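Melanin biosynthesis protein TyrA, putative (Shewanella oneidensis, PDB 2IIZ) binds heme b and, as a member of the DyP-type (dye-decolorizing) family, probably acts as a peroxidase. Local coordinates at residues Q163-V168 with S238-R243; S179-Q184 with M257-C262; D146-V151 with Y186-S191. One frame throughout, in Å; residues are numbered along the deposited sequence.

Contact 1. Residues Q163-V168 with S238-R243. With HEM (protoporphyrin IX containing Fe), chain C.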
loop_
_atom_site.group_PDB
_atom_site.type_symbol
_atom_site.label_atom_id
_atom_site.label_comp_id
_atom_site.label_asym_id
_atom_site.label_seq_id
_atom_site.Cartn_x
_atom_site.Cartn_y
_atom_site.Cartn_z
ATOM N N GLN A 163 9.671 -8.316 26.716
ATOM C CA GLN A 163 10.335 -9.594 26.566
ATOM C C GLN A 163 9.679 -10.622 27.510
ATOM O O GLN A 163 9.356 -11.741 27.109
ATOM C CB GLN A 163 11.851 -9.442 26.794
ATOM C CG GLN A 163 12.644 -8.951 25.538
ATOM C CD GLN A 163 12.347 -7.497 25.139
ATOM O OE1 GLN A 163 11.818 -6.727 25.935
ATOM N NE2 GLN A 163 12.695 -7.123 23.897
ATOM N N GLU A 164 9.479 -10.210 28.757
ATOM C CA GLU A 164 8.854 -11.038 29.800
ATOM C C GLU A 164 7.499 -11.612 29.338
ATOM O O GLU A 164 7.195 -12.788 29.562
ATOM C CB GLU A 164 8.662 -10.182 31.062
ATOM C CG GLU A 164 8.327 -10.950 32.338
ATOM C CD GLU A 164 9.545 -11.434 33.090
ATOM O OE1 GLU A 164 10.680 -11.049 32.719
ATOM O OE2 GLU A 164 9.357 -12.205 34.058
ATOM N N VAL A 165 6.695 -10.772 28.692
ATOM C CA VAL A 165 5.351 -11.170 28.242
ATOM C C VAL A 165 5.417 -11.999 26.968
ATOM O O VAL A 165 4.737 -13.006 26.855
ATOM C CB VAL A 165 4.442 -9.941 28.000
ATOM C CG1 VAL A 165 3.111 -10.343 27.339
ATOM C CG2 VAL A 165 4.167 -9.234 29.304
ATOM N N ALA A 166 6.239 -11.571 26.019
ATOM C CA ALA A 166 6.210 -12.121 24.664
ATOM C C ALA A 166 6.963 -13.431 24.464
ATOM O O ALA A 166 6.507 -14.280 23.699
ATOM C CB ALA A 166 6.728 -11.084 23.661
ATOM N N LEU A 167 8.101 -13.585 25.141
ATOM C CA LEU A 167 9.055 -14.648 24.830
ATOM C C LEU A 167 8.986 -15.858 25.765
ATOM O O LEU A 167 8.906 -15.718 26.990
ATOM C CB LEU A 167 10.492 -14.100 24.857
ATOM C CG LEU A 167 10.822 -12.963 23.887
ATOM C CD1 LEU A 167 12.278 -12.515 24.040
ATOM C CD2 LEU A 167 10.549 -13.348 22.446
ATOM N N VAL A 168 9.030 -17.049 25.171
ATOM C CA VAL A 168 9.132 -18.290 25.943
ATOM C C VAL A 168 10.458 -18.258 26.690
ATOM O O VAL A 168 11.460 -17.721 26.173
ATOM C CB VAL A 168 9.109 -19.541 25.041
ATOM C CG2 VAL A 168 7.845 -19.589 24.176
ATOM N N SER A 238 -2.132 -10.179 36.523
ATOM C CA SER A 238 -2.569 -9.757 35.192
ATOM C C SER A 238 -2.121 -10.722 34.092
ATOM O O SER A 238 -0.993 -11.216 34.091
ATOM C CB SER A 238 -2.069 -8.346 34.893
ATOM O OG SER A 238 -2.646 -7.430 35.801
ATOM N N ILE A 239 -3.031 -10.975 33.163
ATOM C CA ILE A 239 -2.816 -11.861 32.039
ATOM C C ILE A 239 -2.587 -10.967 30.821
ATOM O O ILE A 239 -3.534 -10.325 30.342
ATOM C CB ILE A 239 -4.073 -12.721 31.819
ATOM C CG2 ILE A 239 -3.877 -13.731 30.721
ATOM N N GLU A 240 -1.346 -10.927 30.325
ATOM C CA GLU A 240 -0.934 -9.932 29.319
ATOM C C GLU A 240 -0.582 -10.537 27.975
ATOM O O GLU A 240 -0.279 -11.717 27.886
ATOM C CB GLU A 240 0.283 -9.141 29.829
ATOM C CG GLU A 240 -0.044 -7.935 30.720
ATOM C CD GLU A 240 1.207 -7.326 31.340
ATOM O OE1 GLU A 240 1.728 -7.915 32.310
ATOM O OE2 GLU A 240 1.671 -6.262 30.855
ATOM N N ILE A 241 -0.628 -9.708 26.934
ATOM C CA ILE A 241 -0.021 -10.032 25.655
ATOM C C ILE A 241 0.702 -8.795 25.121
ATOM O O ILE A 241 0.453 -7.662 25.578
ATOM C CB ILE A 241 -1.048 -10.495 24.602
ATOM C CG1 ILE A 241 -2.175 -9.476 24.446
ATOM C CG2 ILE A 241 -1.626 -11.854 24.965
ATOM C CD1 ILE A 241 -2.745 -9.447 23.047
ATOM N N LEU A 242 1.595 -9.004 24.161
ATOM C CA LEU A 242 2.228 -7.887 23.489
ATOM C C LEU A 242 1.686 -7.818 22.083
ATOM O O LEU A 242 1.988 -8.643 21.239
ATOM C CB LEU A 242 3.756 -8.007 23.485
ATOM C CG LEU A 242 4.459 -6.900 22.688
ATOM C CD1 LEU A 242 4.512 -5.588 23.470
ATOM C CD2 LEU A 242 5.830 -7.342 22.264
ATOM N N ARG A 243 0.874 -6.815 21.831
ATOM C CA ARG A 243 0.282 -6.663 20.516
ATOM C C ARG A 243 1.195 -5.886 19.619
ATOM O O ARG A 243 1.901 -4.984 20.070
ATOM C CB ARG A 243 -1.019 -5.902 20.610
ATOM C CG ARG A 243 -2.129 -6.653 21.266
ATOM C CD ARG A 243 -3.195 -5.664 21.678
ATOM N NE ARG A 243 -2.764 -4.897 22.852
ATOM C CZ ARG A 243 -3.115 -3.646 23.132
ATOM N NH1 ARG A 243 -3.916 -2.955 22.317
ATOM N NH2 ARG A 243 -2.651 -3.086 24.236
HETATM C CHA HEM C . -6.770 -2.399 24.237
HETATM C CHB HEM C . -8.460 -1.592 19.798
HETATM C CHC HEM C . -8.793 -6.295 18.995
HETATM C CHD HEM C . -6.601 -7.132 23.178
HETATM C C1A HEM C . -7.232 -1.768 23.112
HETATM C C2A HEM C . -7.397 -0.337 22.963
HETATM C C3A HEM C . -7.868 -0.132 21.720
HETATM C C4A HEM C . -8.003 -1.409 21.071
HETATM C CMA HEM C . -8.220 1.211 21.058
HETATM C CAA HEM C . -7.080 0.720 24.048
HETATM C CBA HEM C . -5.628 1.232 23.948
HETATM C CGA HEM C . -4.654 0.231 24.529
HETATM O O1A HEM C . -3.913 -0.441 23.752
HETATM O O2A HEM C . -4.601 0.093 25.782
HETATM C C1B HEM C . -8.708 -2.794 19.213
HETATM C C2B HEM C . -9.275 -2.967 17.893
HETATM C C3B HEM C . -9.367 -4.283 17.671
HETATM C C4B HEM C . -8.859 -4.955 18.841
HETATM C CMB HEM C . -9.672 -1.786 16.978
HETATM C CAB HEM C . -9.893 -5.040 16.441
HETATM C CBB HEM C . -10.902 -4.562 15.726
HETATM C C1C HEM C . -8.248 -6.917 20.074
HETATM C C2C HEM C . -8.198 -8.346 20.242
HETATM C C3C HEM C . -7.590 -8.590 21.406
HETATM C C4C HEM C . -7.240 -7.308 21.987
HETATM C CMC HEM C . -8.775 -9.329 19.211
HETATM C CAC HEM C . -7.281 -9.947 22.067
HETATM C CBC HEM C . -7.618 -11.138 21.553
HETATM C C1D HEM C . -6.420 -5.948 23.838
HETATM C C2D HEM C . -5.733 -5.817 25.096
HETATM C C3D HEM C . -5.786 -4.338 25.429
HETATM C C4D HEM C . -6.499 -3.733 24.335
HETATM C CMD HEM C . -5.093 -6.952 25.925
HETATM C CAD HEM C . -5.217 -3.617 26.662
HETATM C CBD HEM C . -6.345 -3.465 27.669
HETATM C CGD HEM C . -5.847 -3.043 29.031
HETATM O O1D HEM C . -6.054 -1.845 29.396
HETATM O O2D HEM C . -5.254 -3.902 29.735
HETATM N NA HEM C . -7.610 -2.400 21.941
HETATM N NB HEM C . -8.460 -4.029 19.771
HETATM N NC HEM C . -7.655 -6.297 21.148
HETATM N ND HEM C . -6.856 -4.706 23.418
HETATM FE FE HEM C . -7.841 -4.346 21.633
#

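Contact 2. Residues S179-Q184 with M257-C262. With HEM (protoporphyrin IX containing Fe), chain C.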
loop_
_atom_site.group_PDB
_atom_site.type_symbol
_atom_site.label_atom_id
_atom_site.label_comp_id
_atom_site.label_asym_id
_atom_site.label_seq_id
_atom_site.Cartn_x
_atom_site.Cartn_y
_atom_site.Cartn_z
ATOM N N SER A 179 8.106 -17.018 20.406
ATOM C CA SER A 179 6.815 -16.442 20.819
ATOM C C SER A 179 5.604 -17.132 20.144
ATOM O O SER A 179 5.692 -17.622 19.013
ATOM C CB SER A 179 6.827 -14.933 20.510
ATOM O OG SER A 179 5.683 -14.275 21.003
ATOM N N TYR A 180 4.474 -17.169 20.844
ATOM C CA TYR A 180 3.231 -17.683 20.253
ATOM C C TYR A 180 2.477 -16.538 19.589
ATOM O O TYR A 180 2.157 -15.526 20.231
ATOM C CB TYR A 180 2.355 -18.386 21.290
ATOM C CG TYR A 180 2.921 -19.707 21.796
ATOM C CD1 TYR A 180 2.742 -20.888 21.086
ATOM C CD2 TYR A 180 3.633 -19.770 22.990
ATOM C CE1 TYR A 180 3.268 -22.110 21.560
ATOM C CE2 TYR A 180 4.154 -20.969 23.464
ATOM C CZ TYR A 180 3.974 -22.138 22.752
ATOM O OH TYR A 180 4.502 -23.329 23.246
ATOM N N ILE A 181 2.192 -16.699 18.305
ATOM C CA ILE A 181 1.647 -15.608 17.514
ATOM C C ILE A 181 0.257 -15.930 16.977
ATOM O O ILE A 181 0.010 -17.022 16.507
ATOM C CB ILE A 181 2.641 -15.250 16.387
ATOM C CG1 ILE A 181 3.970 -14.851 17.054
ATOM C CG2 ILE A 181 2.088 -14.142 15.477
ATOM C CD1 ILE A 181 4.970 -14.239 16.157
ATOM N N HIS A 182 -0.654 -14.965 17.059
ATOM C CA HIS A 182 -1.990 -15.121 16.498
ATOM C C HIS A 182 -2.317 -13.878 15.684
ATOM O O HIS A 182 -2.025 -12.748 16.102
ATOM C CB HIS A 182 -3.033 -15.295 17.587
ATOM C CG HIS A 182 -2.895 -16.572 18.363
ATOM N ND1 HIS A 182 -2.212 -16.646 19.555
ATOM C CD2 HIS A 182 -3.352 -17.822 18.114
ATOM C CE1 HIS A 182 -2.252 -17.888 20.010
ATOM N NE2 HIS A 182 -2.938 -18.623 19.155
ATOM N N VAL A 183 -2.925 -14.092 14.525
ATOM C CA VAL A 183 -3.188 -13.020 13.595
ATOM C C VAL A 183 -4.675 -13.070 13.222
ATOM O O VAL A 183 -5.204 -14.136 12.847
ATOM C CB VAL A 183 -2.286 -13.184 12.369
ATOM C CG1 VAL A 183 -2.464 -12.045 11.392
ATOM C CG2 VAL A 183 -0.823 -13.303 12.807
ATOM N N GLN A 184 -5.344 -11.923 13.344
ATOM C CA GLN A 184 -6.726 -11.774 12.901
ATOM C C GLN A 184 -6.782 -10.567 11.993
ATOM O O GLN A 184 -6.436 -9.473 12.413
ATOM C CB GLN A 184 -7.670 -11.538 14.083
ATOM C CG GLN A 184 -7.802 -12.697 15.061
ATOM C CD GLN A 184 -9.040 -12.547 15.947
ATOM O OE1 GLN A 184 -9.001 -11.863 16.976
ATOM N NE2 GLN A 184 -10.147 -13.178 15.541
HETATM N N MSE A 257 -4.958 -5.113 11.371
HETATM C CA MSE A 257 -4.272 -6.375 11.298
HETATM C C MSE A 257 -3.859 -6.676 12.704
HETATM O O MSE A 257 -2.785 -6.245 13.169
HETATM C CB MSE A 257 -3.066 -6.314 10.397
HETATM C CG MSE A 257 -2.390 -7.683 10.179
HETATM SE SE MSE A 257 -3.467 -8.995 9.276
HETATM C CE MSE A 257 -3.699 -8.113 7.640
ATOM N N PHE A 258 -4.721 -7.415 13.387
ATOM C CA PHE A 258 -4.449 -7.757 14.751
ATOM C C PHE A 258 -3.419 -8.852 14.888
ATOM O O PHE A 258 -3.571 -9.944 14.322
ATOM C CB PHE A 258 -5.691 -8.192 15.503
ATOM C CG PHE A 258 -5.404 -8.477 16.921
ATOM C CD1 PHE A 258 -5.453 -7.461 17.855
ATOM C CD2 PHE A 258 -5.061 -9.759 17.325
ATOM C CE1 PHE A 258 -5.183 -7.706 19.191
ATOM C CE2 PHE A 258 -4.786 -10.030 18.662
ATOM C CZ PHE A 258 -4.846 -8.998 19.606
ATOM N N ILE A 259 -2.379 -8.554 15.663
ATOM C CA ILE A 259 -1.310 -9.495 15.919
ATOM C C ILE A 259 -1.046 -9.579 17.412
ATOM O O ILE A 259 -0.749 -8.572 18.031
ATOM C CB ILE A 259 -0.030 -9.077 15.185
ATOM C CG1 ILE A 259 -0.345 -8.862 13.679
ATOM C CG2 ILE A 259 1.066 -10.117 15.416
ATOM C CD1 ILE A 259 0.844 -8.615 12.809
ATOM N N SER A 260 -1.164 -10.779 17.980
ATOM C CA SER A 260 -0.781 -11.027 19.367
ATOM C C SER A 260 0.521 -11.823 19.445
ATOM O O SER A 260 0.736 -12.742 18.662
ATOM C CB SER A 260 -1.862 -11.799 20.089
ATOM O OG SER A 260 -1.411 -12.249 21.369
ATOM N N THR A 261 1.380 -11.461 20.402
ATOM C CA THR A 261 2.648 -12.145 20.640
ATOM C C THR A 261 2.749 -12.426 22.126
ATOM O O THR A 261 2.505 -11.540 22.937
ATOM C CB THR A 261 3.848 -11.292 20.212
ATOM O OG1 THR A 261 4.012 -10.185 21.112
ATOM C CG2 THR A 261 3.675 -10.761 18.788
ATOM N N CYS A 262 3.105 -13.656 22.488
ATOM C CA CYS A 262 3.016 -14.087 23.877
ATOM C C CYS A 262 3.813 -15.363 24.134
ATOM O O CYS A 262 3.995 -16.184 23.240
ATOM C CB CYS A 262 1.541 -14.320 24.208
ATOM S SG CYS A 262 1.152 -14.512 25.969
HETATM C CHA HEM C . -6.770 -2.399 24.237
HETATM C CHB HEM C . -8.460 -1.592 19.798
HETATM C CHC HEM C . -8.793 -6.295 18.995
HETATM C CHD HEM C . -6.601 -7.132 23.178
HETATM C C1A HEM C . -7.232 -1.768 23.112
HETATM C C2A HEM C . -7.397 -0.337 22.963
HETATM C C3A HEM C . -7.868 -0.132 21.720
HETATM C C4A HEM C . -8.003 -1.409 21.071
HETATM C CMA HEM C . -8.220 1.211 21.058
HETATM C CAA HEM C . -7.080 0.720 24.048
HETATM C CBA HEM C . -5.628 1.232 23.948
HETATM C CGA HEM C . -4.654 0.231 24.529
HETATM O O1A HEM C . -3.913 -0.441 23.752
HETATM O O2A HEM C . -4.601 0.093 25.782
HETATM C C1B HEM C . -8.708 -2.794 19.213
HETATM C C2B HEM C . -9.275 -2.967 17.893
HETATM C C3B HEM C . -9.367 -4.283 17.671
HETATM C C4B HEM C . -8.859 -4.955 18.841
HETATM C CMB HEM C . -9.672 -1.786 16.978
HETATM C CAB HEM C . -9.893 -5.040 16.441
HETATM C CBB HEM C . -10.902 -4.562 15.726
HETATM C C1C HEM C . -8.248 -6.917 20.074
HETATM C C2C HEM C . -8.198 -8.346 20.242
HETATM C C3C HEM C . -7.590 -8.590 21.406
HETATM C C4C HEM C . -7.240 -7.308 21.987
HETATM C CMC HEM C . -8.775 -9.329 19.211
HETATM C CAC HEM C . -7.281 -9.947 22.067
HETATM C CBC HEM C . -7.618 -11.138 21.553
HETATM C C1D HEM C . -6.420 -5.948 23.838
HETATM C C2D HEM C . -5.733 -5.817 25.096
HETATM C C3D HEM C . -5.786 -4.338 25.429
HETATM C C4D HEM C . -6.499 -3.733 24.335
HETATM C CMD HEM C . -5.093 -6.952 25.925
HETATM C CAD HEM C . -5.217 -3.617 26.662
HETATM C CBD HEM C . -6.345 -3.465 27.669
HETATM C CGD HEM C . -5.847 -3.043 29.031
HETATM O O1D HEM C . -6.054 -1.845 29.396
HETATM O O2D HEM C . -5.254 -3.902 29.735
HETATM N NA HEM C . -7.610 -2.400 21.941
HETATM N NB HEM C . -8.460 -4.029 19.771
HETATM N NC HEM C . -7.655 -6.297 21.148
HETATM N ND HEM C . -6.856 -4.706 23.418
HETATM FE FE HEM C . -7.841 -4.346 21.633
HETATM O O HOH W 1 -0.572 -15.042 21.117
#

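Contact 3. Residues D146-V151 with Y186-S191. With HEM (protoporphyrin IX containing Fe), chain C.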
loop_
_atom_site.group_PDB
_atom_site.type_symbol
_atom_site.label_atom_id
_atom_site.label_comp_id
_atom_site.label_asym_id
_atom_site.label_seq_id
_atom_site.Cartn_x
_atom_site.Cartn_y
_atom_site.Cartn_z
ATOM N N ASP A 146 -5.987 3.504 15.627
ATOM C CA ASP A 146 -6.727 2.565 14.803
ATOM C C ASP A 146 -7.612 3.438 13.956
ATOM O O ASP A 146 -7.820 4.609 14.292
ATOM C CB ASP A 146 -7.560 1.637 15.699
ATOM C CG ASP A 146 -8.487 0.712 14.913
ATOM O OD1 ASP A 146 -8.027 -0.345 14.438
ATOM O OD2 ASP A 146 -9.685 1.049 14.787
ATOM N N LEU A 147 -8.130 2.902 12.862
ATOM C CA LEU A 147 -8.934 3.725 11.950
ATOM C C LEU A 147 -10.260 4.174 12.576
ATOM O O LEU A 147 -10.927 5.053 12.022
ATOM C CB LEU A 147 -9.182 2.986 10.644
ATOM C CG LEU A 147 -7.941 2.825 9.755
ATOM C CD1 LEU A 147 -8.149 1.681 8.819
ATOM C CD2 LEU A 147 -7.647 4.105 8.959
ATOM N N THR A 148 -10.626 3.576 13.723
ATOM C CA THR A 148 -11.732 4.075 14.552
ATOM C C THR A 148 -11.480 5.487 15.120
ATOM O O THR A 148 -12.414 6.160 15.554
ATOM C CB THR A 148 -12.062 3.110 15.722
ATOM O OG1 THR A 148 -10.870 2.751 16.441
ATOM C CG2 THR A 148 -12.655 1.855 15.184
ATOM N N GLY A 149 -10.218 5.930 15.108
ATOM C CA GLY A 149 -9.832 7.246 15.613
ATOM C C GLY A 149 -9.363 7.217 17.061
ATOM O O GLY A 149 -9.056 8.272 17.617
ATOM N N PHE A 150 -9.313 6.020 17.665
ATOM C CA PHE A 150 -8.811 5.797 19.035
ATOM C C PHE A 150 -7.387 5.265 19.030
ATOM O O PHE A 150 -7.038 4.451 18.172
ATOM C CB PHE A 150 -9.685 4.761 19.756
ATOM C CG PHE A 150 -11.021 5.298 20.186
ATOM C CD1 PHE A 150 -12.030 5.504 19.253
ATOM C CD2 PHE A 150 -11.272 5.599 21.527
ATOM C CE1 PHE A 150 -13.254 6.002 19.636
ATOM C CE2 PHE A 150 -12.510 6.103 21.914
ATOM C CZ PHE A 150 -13.497 6.299 20.975
ATOM N N VAL A 151 -6.571 5.714 19.985
ATOM C CA VAL A 151 -5.168 5.329 20.077
ATOM C C VAL A 151 -5.066 3.867 20.443
ATOM O O VAL A 151 -5.643 3.451 21.429
ATOM C CB VAL A 151 -4.412 6.173 21.155
ATOM C CG1 VAL A 151 -2.961 5.691 21.374
ATOM C CG2 VAL A 151 -4.401 7.656 20.788
ATOM N N TYR A 186 -8.968 -7.977 10.782
ATOM C CA TYR A 186 -10.243 -7.330 11.106
ATOM C C TYR A 186 -10.626 -6.286 10.047
ATOM O O TYR A 186 -9.913 -5.297 9.832
ATOM C CB TYR A 186 -10.193 -6.666 12.486
ATOM C CG TYR A 186 -10.355 -7.599 13.685
ATOM C CD1 TYR A 186 -11.599 -7.901 14.182
ATOM C CD2 TYR A 186 -9.263 -8.157 14.315
ATOM C CE1 TYR A 186 -11.766 -8.753 15.291
ATOM C CE2 TYR A 186 -9.406 -9.016 15.426
ATOM C CZ TYR A 186 -10.664 -9.305 15.904
ATOM O OH TYR A 186 -10.831 -10.140 16.990
ATOM N N ALA A 187 -11.763 -6.525 9.394
ATOM C CA ALA A 187 -12.349 -5.597 8.437
ATOM C C ALA A 187 -13.385 -4.744 9.191
ATOM O O ALA A 187 -14.420 -5.247 9.624
ATOM C CB ALA A 187 -13.010 -6.360 7.298
ATOM N N HIS A 188 -13.093 -3.454 9.345
ATOM C CA HIS A 188 -13.961 -2.557 10.087
ATOM C C HIS A 188 -15.098 -2.136 9.162
ATOM O O HIS A 188 -14.903 -2.017 7.945
ATOM C CB HIS A 188 -13.201 -1.291 10.533
ATOM C CG HIS A 188 -12.144 -1.527 11.565
ATOM N ND1 HIS A 188 -11.911 -2.758 12.136
ATOM C CD2 HIS A 188 -11.263 -0.671 12.141
ATOM C CE1 HIS A 188 -10.922 -2.655 13.013
ATOM N NE2 HIS A 188 -10.514 -1.398 13.038
ATOM N N ASN A 189 -16.274 -1.918 9.750
ATOM C CA ASN A 189 -17.380 -1.226 9.097
ATOM C C ASN A 189 -17.333 0.247 9.517
ATOM O O ASN A 189 -17.984 0.674 10.479
ATOM C CB ASN A 189 -18.708 -1.884 9.496
ATOM C CG ASN A 189 -19.892 -1.375 8.690
ATOM O OD1 ASN A 189 -19.778 -0.426 7.902
ATOM N ND2 ASN A 189 -21.048 -2.012 8.885
ATOM N N LEU A 190 -16.550 1.032 8.793
ATOM C CA LEU A 190 -16.269 2.405 9.202
ATOM C C LEU A 190 -17.472 3.335 9.054
ATOM O O LEU A 190 -17.629 4.283 9.841
ATOM C CB LEU A 190 -15.080 2.959 8.420
ATOM C CG LEU A 190 -13.737 2.321 8.765
ATOM C CD1 LEU A 190 -12.676 2.878 7.850
ATOM C CD2 LEU A 190 -13.327 2.546 10.211
ATOM N N SER A 191 -18.323 3.074 8.061
ATOM C CA SER A 191 -19.501 3.921 7.865
ATOM C C SER A 191 -20.435 3.793 9.063
ATOM O O SER A 191 -20.945 4.798 9.560
ATOM C CB SER A 191 -20.248 3.585 6.563
ATOM O OG SER A 191 -20.593 2.211 6.524
HETATM C CHA HEM C . -6.770 -2.399 24.237
HETATM C CHB HEM C . -8.460 -1.592 19.798
HETATM C CHC HEM C . -8.793 -6.295 18.995
HETATM C CHD HEM C . -6.601 -7.132 23.178
HETATM C C1A HEM C . -7.232 -1.768 23.112
HETATM C C2A HEM C . -7.397 -0.337 22.963
HETATM C C3A HEM C . -7.868 -0.132 21.720
HETATM C C4A HEM C . -8.003 -1.409 21.071
HETATM C CMA HEM C . -8.220 1.211 21.058
HETATM C CAA HEM C . -7.080 0.720 24.048
HETATM C CBA HEM C . -5.628 1.232 23.948
HETATM C CGA HEM C . -4.654 0.231 24.529
HETATM O O1A HEM C . -3.913 -0.441 23.752
HETATM O O2A HEM C . -4.601 0.093 25.782
HETATM C C1B HEM C . -8.708 -2.794 19.213
HETATM C C2B HEM C . -9.275 -2.967 17.893
HETATM C C3B HEM C . -9.367 -4.283 17.671
HETATM C C4B HEM C . -8.859 -4.955 18.841
HETATM C CMB HEM C . -9.672 -1.786 16.978
HETATM C CAB HEM C . -9.893 -5.040 16.441
HETATM C CBB HEM C . -10.902 -4.562 15.726
HETATM C C1C HEM C . -8.248 -6.917 20.074
HETATM C C2C HEM C . -8.198 -8.346 20.242
HETATM C C3C HEM C . -7.590 -8.590 21.406
HETATM C C4C HEM C . -7.240 -7.308 21.987
HETATM C CMC HEM C . -8.775 -9.329 19.211
HETATM C CAC HEM C . -7.281 -9.947 22.067
HETATM C CBC HEM C . -7.618 -11.138 21.553
HETATM C C1D HEM C . -6.420 -5.948 23.838
HETATM C C2D HEM C . -5.733 -5.817 25.096
HETATM C C3D HEM C . -5.786 -4.338 25.429
HETATM C C4D HEM C . -6.499 -3.733 24.335
HETATM C CMD HEM C . -5.093 -6.952 25.925
HETATM C CAD HEM C . -5.217 -3.617 26.662
HETATM C CBD HEM C . -6.345 -3.465 27.669
HETATM C CGD HEM C . -5.847 -3.043 29.031
HETATM O O1D HEM C . -6.054 -1.845 29.396
HETATM O O2D HEM C . -5.254 -3.902 29.735
HETATM N NA HEM C . -7.610 -2.400 21.941
HETATM N NB HEM C . -8.460 -4.029 19.771
HETATM N NC HEM C . -7.655 -6.297 21.148
HETATM N ND HEM C . -6.856 -4.706 23.418
HETATM FE FE HEM C . -7.841 -4.346 21.633
#

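Contact 1. Residues Q163-V168 with S238-R243
Val165 holds CG1 anti to its backbone N (chi1 172°) and CG2 anti to its carbonyl carbon, a fork that meets both backbone and side chain of 238-243; Glu240 answers with CG anti to its own carbonyl carbon and a chain extended beyond it. One prong, CG1 of Val165, rests on bare backbone, 3.6 Å from CA of Ile241. The other, CG2 of Val165, lies 3.9 Å from CB of Glu240, and the two side chains cross at about a right angle. Glu240 thus packs through its aliphatic stem, while its OE1 is hydrogen-bonded to His161, one turn back in the helix of Val165. One residue on in both segments, CB of Ala166 touches CD2 of Leu242 at 4.1 Å. Between 163-168 and 238-243 themselves the fit is one of packing. Beyond the strand, Ile241 points away from the helix and brings CG1 to 4.1 Å from the heme methyl CMD. Arg243, bent at chi3 (-74°), lays one face of its guanidinium over heme C3D. NH1 and NH2 of Arg243 both grip one heme propionate oxygen, O1A, at 2.9 Å and 3.0 Å, and NH1 also forms a salt bridge with Asp152. Helix 160-166 packs against the strand that carries this arginine, and an arginine beside the heme paired with an aspartate is characteristic of the heme pocket of DyP-type peroxidases.

Contact 2. Residues S179-Q184 with M257-C262
Tyr180, His182 and Gln184 pair with Cys262, Ser260 and Phe258 in an antiparallel ladder of backbone hydrogen bonds. The central His182-Ser260 pair is bonded both ways, as is Gln184-Phe258. At the other end, Tyr180 N gives a short bond to Cys262 O (2.6 Å), whereas Cys262 N is held only weakly, by Tyr180 O and by the Ser179 hydroxyl, which also bonds Ala166 O. Ile181 and Val183 occupy the non-hydrogen-bonded positions, where CA of Ile181 makes a CA-H...O contact with Ser260 O at 3.2 Å. The two strands are inner neighbours in the large antiparallel sheet, within the C-terminal DyP region, whose clan is that of dimeric alpha/beta barrels. Apolar contacts line one face: Ile181 and Ile259 lie side by side, pointing the same way, with Ile181 CG2 4.2 Å from Ile259 CG2. SE of Met257 meets CG1 of Val183 at 3.8 Å. On the other face a water bridges Tyr180 O, His182 ND1 and Ser260 OG, approaching the imidazole in its plane. There Phe258, with CG anti to its backbone N (chi1 -177°), turns one ring face to the heme, offset toward the rim, with CE1 of Phe258 3.3 Å from heme C2C. An alanine here would probably open a gap between strand and porphyrin and leave that pyrrole without its aromatic cover. Beside it, OE1 of Gln184, hydrogen-bonded to Tyr186 OH, sits 3.4 Å from heme CMC.

Contact 3. Residues D146-V151 with Y186-S191
Asp146 and His188 reach toward each other tip to tip, with the carboxylate and imidazole planes turned 49° apart. His188 NE2 donates to Asp146 OD1 at 3.0 Å in an almost straight bond (168°) that uses the syn lone pair of OD1 and stays close to the ring plane; the same N-H makes a weak second bond to OD2. The carboxylate is brought to the ring by CG of Asp146 standing anti to its backbone N (chi1 174°), and it is fixed from behind by its own loop. OD2 of Asp146 accepts from Thr148 OG1 at 2.7 Å on its anti side and from Thr148 N at 2.9 Å, from above the carboxylate plane, the latter bond closing an Asx turn. A type I turn from Asp146 to Gly149 holds the same residues together. Imidazole rotation is fixed at the other nitrogen too, where ND1 of His188 is hydrogen-bonded to Thr291 OG1. CG2 of Thr148 meets CD2 of His188 at 4.2 Å, their side chains crossing at about a right angle. Farther from the heme, CD2 of Leu190 touches CB of Leu147 at 4.2 Å; Leu147 also packs on His116 and Leu190 on Asn120 of the second subunit. Toward the heme, His188 CE1 lies 3.3 Å from the vinyl carbon CBB, while Tyr186 turns one ring face to the same vinyl, offset toward the rim. OH of Tyr186 sits 3.1 Å from the heme methyl CMC. A His-carboxylate hydrogen bond anchored by an Asx turn here forms part of the wall of the heme pocket beside the vinyl edge, close to the dimer interface.

In the fold
Followed from the N terminus, the first halves come in the order 146-151, 163-168 and 179-184, and their partners in the order 186-191, 238-243 and 257-262. Contact 3 closes first, tying the loop before helix 160-166 to the end of strand 179-188. Contact 1 then brings strand 238-249 back to that helix, and contact 2 closes last by pairing strands 179-188 and 254-262. Every pair of contacts crosses along the chain and none nests. Contacts 1 and 2 meet directly, probably through a hydrogen bond from Thr261 OG1 to Leu242 O; Phe258 packs on Tyr186 between contacts 2 and 3. All three reach one sheet and border the heme.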